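PDB 2NLZ: cephalosporin acylase from Bacillus halodurans, which probably hydrolyses amide bonds as an N-terminal nucleophile (Ntn) acylase of the gamma-glutamyltranspeptidase family. Local coordinates for residues Phe219-Phe232 with Gly384-Asn396. The protein carries 1 engineered substitution. Sequence-based numbering, arbitrary orientation.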
ATOM      1  N   PHE D 219      20.832  48.500  -4.802  1.00 44.27           N
ATOM      2  CA  PHE D 219      19.472  48.059  -5.119  1.00 38.64           C
ATOM      3  C   PHE D 219      18.418  49.093  -4.728  1.00 41.55           C
ATOM      4  O   PHE D 219      17.445  49.285  -5.452  1.00 42.77           O
ATOM      5  CB  PHE D 219      19.186  46.728  -4.421  1.00 35.80           C
ATOM      6  CG  PHE D 219      17.903  46.059  -4.852  1.00 28.43           C
ATOM      7  CD1 PHE D 219      17.870  45.256  -5.988  1.00 29.20           C
ATOM      8  CD2 PHE D 219      16.737  46.195  -4.099  1.00 26.74           C
ATOM      9  CE1 PHE D 219      16.690  44.618  -6.390  1.00 19.37           C
ATOM     10  CE2 PHE D 219      15.560  45.571  -4.487  1.00 32.35           C
ATOM     11  CZ  PHE D 219      15.539  44.775  -5.641  1.00 30.80           C
ATOM     12  N   TYR D 220      18.619  49.757  -3.590  1.00 41.60           N
ATOM     13  CA  TYR D 220      17.606  50.653  -3.020  1.00 47.85           C
ATOM     14  C   TYR D 220      17.856  52.148  -3.214  1.00 54.08           C
ATOM     15  O   TYR D 220      16.928  52.909  -3.497  1.00 57.02           O
ATOM     16  CB  TYR D 220      17.446  50.369  -1.536  1.00 45.66           C
ATOM     17  CG  TYR D 220      16.964  48.981  -1.252  1.00 42.98           C
ATOM     18  CD1 TYR D 220      15.634  48.645  -1.443  1.00 44.62           C
ATOM     19  CD2 TYR D 220      17.837  48.003  -0.792  1.00 36.02           C
ATOM     20  CE1 TYR D 220      15.185  47.372  -1.188  1.00 39.98           C
ATOM     21  CE2 TYR D 220      17.398  46.730  -0.529  1.00 40.08           C
ATOM     22  CZ  TYR D 220      16.066  46.414  -0.724  1.00 43.96           C
ATOM     23  OH  TYR D 220      15.608  45.140  -0.459  1.00 44.82           O
ATOM     24  N   ARG D 221      19.104  52.568  -3.041  1.00 59.91           N
ATOM     25  CA  ARG D 221      19.454  53.978  -3.162  1.00 61.03           C
ATOM     26  C   ARG D 221      20.762  54.148  -3.934  1.00 58.36           C
ATOM     27  O   ARG D 221      21.598  54.987  -3.600  1.00 61.54           O
ATOM     28  CB  ARG D 221      19.491  54.649  -1.781  1.00 64.02           C
ATOM     29  CG  ARG D 221      20.223  53.871  -0.704  1.00 70.68           C
ATOM     30  CD  ARG D 221      19.709  54.231   0.680  1.00 76.39           C
ATOM     31  NE  ARG D 221      18.597  53.380   1.081  1.00 82.57           N
ATOM     32  CZ  ARG D 221      18.714  52.287   1.827  1.00 81.90           C
ATOM     33  NH1 ARG D 221      19.895  51.895   2.272  1.00 84.58           N
ATOM     34  NH2 ARG D 221      17.641  51.583   2.133  1.00 91.29           N
ATOM     35  N   GLY D 222      20.915  53.342  -4.983  1.00 54.09           N
ATOM     36  CA  GLY D 222      22.104  53.365  -5.818  1.00 52.59           C
ATOM     37  C   GLY D 222      21.750  53.201  -7.277  1.00 53.41           C
ATOM     38  O   GLY D 222      20.673  53.619  -7.710  1.00 47.81           O
ATOM     39  N   GLU D 223      22.652  52.574  -8.027  1.00 56.44           N
ATOM     40  CA  GLU D 223      22.533  52.489  -9.481  1.00 64.13           C
ATOM     41  C   GLU D 223      21.417  51.559  -9.974  1.00 59.55           C
ATOM     42  O   GLU D 223      20.738  51.862 -10.956  1.00 61.34           O
ATOM     43  CB  GLU D 223      23.870  52.089 -10.107  1.00 72.15           C
ATOM     44  CG  GLU D 223      24.076  52.683 -11.494  1.00 94.45           C
ATOM     45  CD  GLU D 223      24.421  51.639 -12.531  1.00107.08           C
ATOM     46  OE1 GLU D 223      25.523  51.058 -12.450  1.00118.08           O
ATOM     47  OE2 GLU D 223      23.585  51.408 -13.429  1.00110.19           O
ATOM     48  N   LEU D 224      21.241  50.427  -9.300  1.00 53.87           N
ATOM     49  CA  LEU D 224      20.185  49.488  -9.650  1.00 42.79           C
ATOM     50  C   LEU D 224      18.831  50.108  -9.375  1.00 40.32           C
ATOM     51  O   LEU D 224      17.909  49.972 -10.175  1.00 35.21           O
ATOM     52  CB  LEU D 224      20.330  48.184  -8.876  1.00 39.64           C
ATOM     53  CG  LEU D 224      21.515  47.303  -9.257  1.00 46.04           C
ATOM     54  CD1 LEU D 224      21.675  46.191  -8.220  1.00 41.26           C
ATOM     55  CD2 LEU D 224      21.380  46.755 -10.685  1.00 29.09           C
ATOM     56  N   ALA D 225      18.730  50.811  -8.252  1.00 37.61           N
ATOM     57  CA  ALA D 225      17.534  51.579  -7.916  1.00 45.05           C
ATOM     58  C   ALA D 225      17.100  52.485  -9.059  1.00 50.43           C
ATOM     59  O   ALA D 225      15.905  52.586  -9.341  1.00 51.90           O
ATOM     60  CB  ALA D 225      17.765  52.403  -6.664  1.00 45.20           C
ATOM     61  N   ASP D 226      18.072  53.133  -9.706  1.00 51.36           N
ATOM     62  CA  ASP D 226      17.817  54.002 -10.856  1.00 52.11           C
ATOM     63  C   ASP D 226      17.310  53.230 -12.074  1.00 51.28           C
ATOM     64  O   ASP D 226      16.423  53.706 -12.786  1.00 51.10           O
ATOM     65  CB  ASP D 226      19.072  54.793 -11.229  1.00 54.84           C
ATOM     66  CG  ASP D 226      19.441  55.828 -10.188  1.00 61.16           C
ATOM     67  OD1 ASP D 226      20.607  56.253 -10.180  1.00 55.63           O
ATOM     68  OD2 ASP D 226      18.579  56.220  -9.377  1.00 56.22           O
ATOM     69  N   GLN D 227      17.875  52.044 -12.311  1.00 47.04           N
ATOM     70  CA  GLN D 227      17.451  51.191 -13.423  1.00 48.21           C
ATOM     71  C   GLN D 227      16.052  50.643 -13.213  1.00 47.86           C
ATOM     72  O   GLN D 227      15.290  50.490 -14.167  1.00 50.87           O
ATOM     73  CB  GLN D 227      18.413  50.027 -13.603  1.00 48.61           C
ATOM     74  CG  GLN D 227      19.719  50.407 -14.243  1.00 51.77           C
ATOM     75  CD  GLN D 227      20.535  49.197 -14.643  1.00 53.84           C
ATOM     76  OE1 GLN D 227      21.691  49.061 -14.247  1.00 61.19           O
ATOM     77  NE2 GLN D 227      19.934  48.304 -15.425  1.00 37.74           N
ATOM     78  N   ILE D 228      15.736  50.333 -11.958  1.00 44.78           N
ATOM     79  CA  ILE D 228      14.420  49.845 -11.569  1.00 44.49           C
ATOM     80  C   ILE D 228      13.395  50.958 -11.737  1.00 45.21           C
ATOM     81  O   ILE D 228      12.345  50.745 -12.336  1.00 48.75           O
ATOM     82  CB  ILE D 228      14.409  49.324 -10.106  1.00 42.77           C
ATOM     83  CG1 ILE D 228      15.229  48.044  -9.980  1.00 48.30           C
ATOM     84  CG2 ILE D 228      12.998  49.037  -9.640  1.00 38.87           C
ATOM     85  CD1 ILE D 228      15.596  47.710  -8.554  1.00 48.91           C
ATOM     86  N   HIS D 229      13.717  52.145 -11.227  1.00 48.85           N
ATOM     87  CA  HIS D 229      12.830  53.307 -11.315  1.00 50.47           C
ATOM     88  C   HIS D 229      12.517  53.688 -12.760  1.00 48.10           C
ATOM     89  O   HIS D 229      11.371  54.008 -13.080  1.00 49.66           O
ATOM     90  CB  HIS D 229      13.425  54.504 -10.557  1.00 52.19           C
ATOM     91  CG  HIS D 229      12.713  55.802 -10.805  1.00 58.78           C
ATOM     92  ND1 HIS D 229      11.553  56.151 -10.150  1.00 61.52           N
ATOM     93  CD2 HIS D 229      13.001  56.834 -11.635  1.00 60.75           C
ATOM     94  CE1 HIS D 229      11.154  57.339 -10.567  1.00 67.02           C
ATOM     95  NE2 HIS D 229      12.014  57.773 -11.469  1.00 68.83           N
ATOM     96  N   ALA D 230      13.536  53.630 -13.617  1.00 49.58           N
ATOM     97  CA  ALA D 230      13.422  54.071 -15.003  1.00 54.14           C
ATOM     98  C   ALA D 230      12.505  53.165 -15.804  1.00 56.35           C
ATOM     99  O   ALA D 230      11.716  53.643 -16.617  1.00 64.22           O
ATOM    100  CB  ALA D 230      14.799  54.154 -15.659  1.00 52.80           C
ATOM    101  N   PHE D 231      12.605  51.862 -15.570  1.00 53.03           N
ATOM    102  CA  PHE D 231      11.786  50.895 -16.298  1.00 53.25           C
ATOM    103  C   PHE D 231      10.302  50.970 -15.903  1.00 50.66           C
ATOM    104  O   PHE D 231       9.414  50.784 -16.744  1.00 47.03           O
ATOM    105  CB  PHE D 231      12.323  49.474 -16.108  1.00 47.82           C
ATOM    106  CG  PHE D 231      11.638  48.451 -16.973  1.00 46.52           C
ATOM    107  CD1 PHE D 231      11.908  48.374 -18.336  1.00 46.19           C
ATOM    108  CD2 PHE D 231      10.715  47.572 -16.431  1.00 38.48           C
ATOM    109  CE1 PHE D 231      11.284  47.433 -19.139  1.00 38.46           C
ATOM    110  CE2 PHE D 231      10.079  46.641 -17.231  1.00 33.19           C
ATOM    111  CZ  PHE D 231      10.369  46.571 -18.588  1.00 42.56           C
ATOM    112  N   PHE D 232      10.050  51.239 -14.625  1.00 52.90           N
ATOM    113  CA  PHE D 232       8.690  51.385 -14.112  1.00 54.87           C
ATOM    114  C   PHE D 232       8.039  52.684 -14.578  1.00 58.90           C
ATOM    115  O   PHE D 232       6.862  52.697 -14.946  1.00 56.43           O
ATOM    116  CB  PHE D 232       8.673  51.279 -12.583  1.00 53.83           C
ATOM    117  CG  PHE D 232       8.546  49.870 -12.087  1.00 50.84           C
ATOM    118  CD1 PHE D 232       7.339  49.405 -11.582  1.00 47.41           C
ATOM    119  CD2 PHE D 232       9.623  48.996 -12.154  1.00 53.11           C
ATOM    120  CE1 PHE D 232       7.211  48.096 -11.135  1.00 49.77           C
ATOM    121  CE2 PHE D 232       9.505  47.677 -11.713  1.00 46.49           C
ATOM    122  CZ  PHE D 232       8.294  47.231 -11.202  1.00 51.98           C
ATOM    123  N   GLY D 384       6.005  39.340 -13.458  1.00 33.04           N
ATOM    124  CA  GLY D 384       6.416  39.264 -14.855  1.00 34.01           C
ATOM    125  C   GLY D 384       7.286  40.431 -15.284  1.00 38.67           C
ATOM    126  O   GLY D 384       7.912  40.403 -16.354  1.00 34.13           O
ATOM    127  N   VAL D 385       7.323  41.460 -14.447  1.00 35.69           N
ATOM    128  CA  VAL D 385       8.202  42.582 -14.674  1.00 34.59           C
ATOM    129  C   VAL D 385       9.616  42.172 -14.321  1.00 32.49           C
ATOM    130  O   VAL D 385       9.916  41.855 -13.173  1.00 36.86           O
ATOM    131  CB  VAL D 385       7.790  43.802 -13.850  1.00 30.04           C
ATOM    132  CG1 VAL D 385       8.701  44.990 -14.155  1.00 29.02           C
ATOM    133  CG2 VAL D 385       6.359  44.155 -14.153  1.00 32.59           C
ATOM    134  N   VAL D 386      10.473  42.138 -15.328  1.00 29.79           N
ATOM    135  CA  VAL D 386      11.886  41.945 -15.100  1.00 36.00           C
ATOM    136  C   VAL D 386      12.579  43.193 -15.611  1.00 41.16           C
ATOM    137  O   VAL D 386      12.398  43.563 -16.769  1.00 39.01           O
ATOM    138  CB  VAL D 386      12.415  40.697 -15.826  1.00 38.21           C
ATOM    139  CG1 VAL D 386      13.916  40.554 -15.619  1.00 44.04           C
ATOM    140  CG2 VAL D 386      11.701  39.446 -15.333  1.00 34.67           C
ATOM    141  N   VAL D 387      13.329  43.863 -14.736  1.00 45.63           N
ATOM    142  CA  VAL D 387      14.097  45.047 -15.122  1.00 44.71           C
ATOM    143  C   VAL D 387      15.163  44.557 -16.090  1.00 48.86           C
ATOM    144  O   VAL D 387      15.921  43.657 -15.755  1.00 49.33           O
ATOM    145  CB  VAL D 387      14.708  45.754 -13.892  1.00 43.54           C
ATOM    146  CG1 VAL D 387      15.496  46.992 -14.301  1.00 48.29           C
ATOM    147  CG2 VAL D 387      13.616  46.133 -12.899  1.00 42.19           C
ATOM    148  N   PRO D 388      15.189  45.114 -17.312  1.00 54.97           N
ATOM    149  CA  PRO D 388      15.938  44.543 -18.433  1.00 53.86           C
ATOM    150  C   PRO D 388      17.438  44.417 -18.179  1.00 52.80           C
ATOM    151  O   PRO D 388      18.057  45.313 -17.587  1.00 46.52           O
ATOM    152  CB  PRO D 388      15.667  45.531 -19.574  1.00 57.62           C
ATOM    153  CG  PRO D 388      15.261  46.799 -18.900  1.00 55.25           C
ATOM    154  CD  PRO D 388      14.502  46.356 -17.701  1.00 52.73           C
ATOM    155  N   GLY D 389      18.002  43.288 -18.607  1.00 51.03           N
ATOM    156  CA  GLY D 389      19.440  43.035 -18.494  1.00 54.16           C
ATOM    157  C   GLY D 389      19.994  42.868 -17.089  1.00 53.77           C
ATOM    158  O   GLY D 389      21.202  42.716 -16.916  1.00 55.35           O
ATOM    159  N   THR D 390      19.129  42.899 -16.080  1.00 50.38           N
ATOM    160  CA  THR D 390      19.597  42.730 -14.712  1.00 50.20           C
ATOM    161  C   THR D 390      19.095  41.467 -14.037  1.00 46.62           C
ATOM    162  O   THR D 390      19.630  41.066 -13.017  1.00 41.43           O
ATOM    163  CB  THR D 390      19.306  43.953 -13.826  1.00 52.74           C
ATOM    164  OG1 THR D 390      19.843  43.728 -12.517  1.00 66.67           O
ATOM    165  CG2 THR D 390      17.852  44.171 -13.698  1.00 30.66           C
ATOM    166  N   GLY D 391      18.072  40.840 -14.600  1.00 46.17           N
ATOM    167  CA  GLY D 391      17.550  39.596 -14.038  1.00 36.59           C
ATOM    168  C   GLY D 391      16.815  39.766 -12.721  1.00 38.05           C
ATOM    169  O   GLY D 391      16.679  38.814 -11.944  1.00 37.78           O
ATOM    170  N   ILE D 392      16.350  40.982 -12.452  1.00 32.30           N
ATOM    171  CA  ILE D 392      15.543  41.210 -11.263  1.00 30.30           C
ATOM    172  C   ILE D 392      14.091  40.945 -11.637  1.00 30.44           C
ATOM    173  O   ILE D 392      13.427  41.779 -12.261  1.00 36.17           O
ATOM    174  CB  ILE D 392      15.719  42.636 -10.686  1.00 33.05           C
ATOM    175  CG1 ILE D 392      17.198  42.919 -10.395  1.00 43.23           C
ATOM    176  CG2 ILE D 392      14.895  42.806  -9.415  1.00 23.95           C
ATOM    177  CD1 ILE D 392      17.504  44.367 -10.074  1.00 39.57           C
ATOM    178  N   ALA D 393      13.615  39.756 -11.297  1.00 25.83           N
ATOM    179  CA  ALA D 393      12.212  39.459 -11.458  1.00 25.31           C
ATOM    180  C   ALA D 393      11.463  40.040 -10.266  1.00 24.23           C
ATOM    181  O   ALA D 393      11.674  39.630  -9.121  1.00 22.60           O
ATOM    182  CB  ALA D 393      12.001  37.975 -11.546  1.00 25.44           C
ATOM    183  N   MET D 394      10.597  41.006 -10.544  1.00 29.07           N
ATOM    184  CA  MET D 394       9.877  41.713  -9.495  1.00 29.51           C
ATOM    185  C   MET D 394       8.698  40.907  -8.986  1.00 26.62           C
ATOM    186  O   MET D 394       7.958  40.305  -9.764  1.00 36.38           O
ATOM    187  CB  MET D 394       9.413  43.079  -9.989  1.00 28.64           C
ATOM    188  CG  MET D 394      10.556  43.957 -10.474  1.00 26.99           C
ATOM    189  SD  MET D 394      11.660  44.505  -9.155  1.00 31.06           S
ATOM    190  CE  MET D 394      10.733  45.900  -8.500  1.00 30.39           C
ATOM    191  N   GLN D 395       8.534  40.897  -7.670  1.00 28.06           N
ATOM    192  CA  GLN D 395       7.421  40.216  -7.014  1.00 28.20           C
ATOM    193  C   GLN D 395       6.053  40.813  -7.360  1.00 26.18           C
ATOM    194  O   GLN D 395       5.957  41.956  -7.803  1.00 29.31           O
ATOM    195  CB  GLN D 395       7.624  40.260  -5.499  1.00 22.17           C
ATOM    196  CG  GLN D 395       7.635  41.655  -4.896  1.00 21.83           C
ATOM    197  CD  GLN D 395       7.735  41.619  -3.392  1.00 31.81           C
ATOM    198  OE1 GLN D 395       7.582  40.557  -2.793  1.00 42.88           O
ATOM    199  NE2 GLN D 395       7.992  42.770  -2.769  1.00 15.54           N
ATOM    200  N   ASN D 396       4.995  40.038  -7.157  1.00 23.79           N
ATOM    201  CA  ASN D 396       3.634  40.572  -7.282  1.00 25.98           C
ATOM    202  C   ASN D 396       2.867  40.608  -5.957  1.00 23.39           C
ATOM    203  O   ASN D 396       1.647  40.524  -5.939  1.00 18.33           O
ATOM    204  CB  ASN D 396       2.826  39.876  -8.394  1.00 23.08           C
ATOM    205  CG  ASN D 396       2.361  38.474  -8.014  1.00 24.49           C
ATOM    206  OD1 ASN D 396       3.070  37.719  -7.358  1.00 29.16           O
ATOM    207  ND2 ASN D 396       1.167  38.126  -8.445  1.00 18.13           N
TER
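With CG of Phe-231 trans to the backbone nitrogen (chi1 -172°), the ring reaches Pro-388, whose CD sits over one face, 3.7 Å from the ring centroid and 25° off its normal, a CH-pi contact. At the edge of the same ring, near its plane, CG1 of Val-385 lies 3.8 Å from CE2 of Phe-231. CG1 of Val-385 also lies 3.7 Å from CE2 of Phe-232, so one methyl touches both rings. The Met-394 chain, bent at chi2 and chi3, brings CE to 3.9 Å from CE2 of Phe-232 and to 4.0 Å from CG2 of Ile-228. Strands 386-387 and 392-393 form a small, weakly bonded antiparallel hairpin, with Val-387 N bonded to Ile-392 O; Met-394 N to Val-385 O adds a bond just beyond, and helix 223-234 lies against it. Here Val-387 crosses Ile-228 at about a right angle, CG2 to CG1 at 3.8 Å. Replacing Phe-231 with alanine would probably strip Pro-388 of its aromatic face and open a gap beside Val-385. Ile-392 CD1, which also meets CD1 of Ile-228, packs 3.8 Å from CE1 of Phe-219. The CB of Val-386 points away from the helix, and its side chain touches Trp-182 and Phe-186.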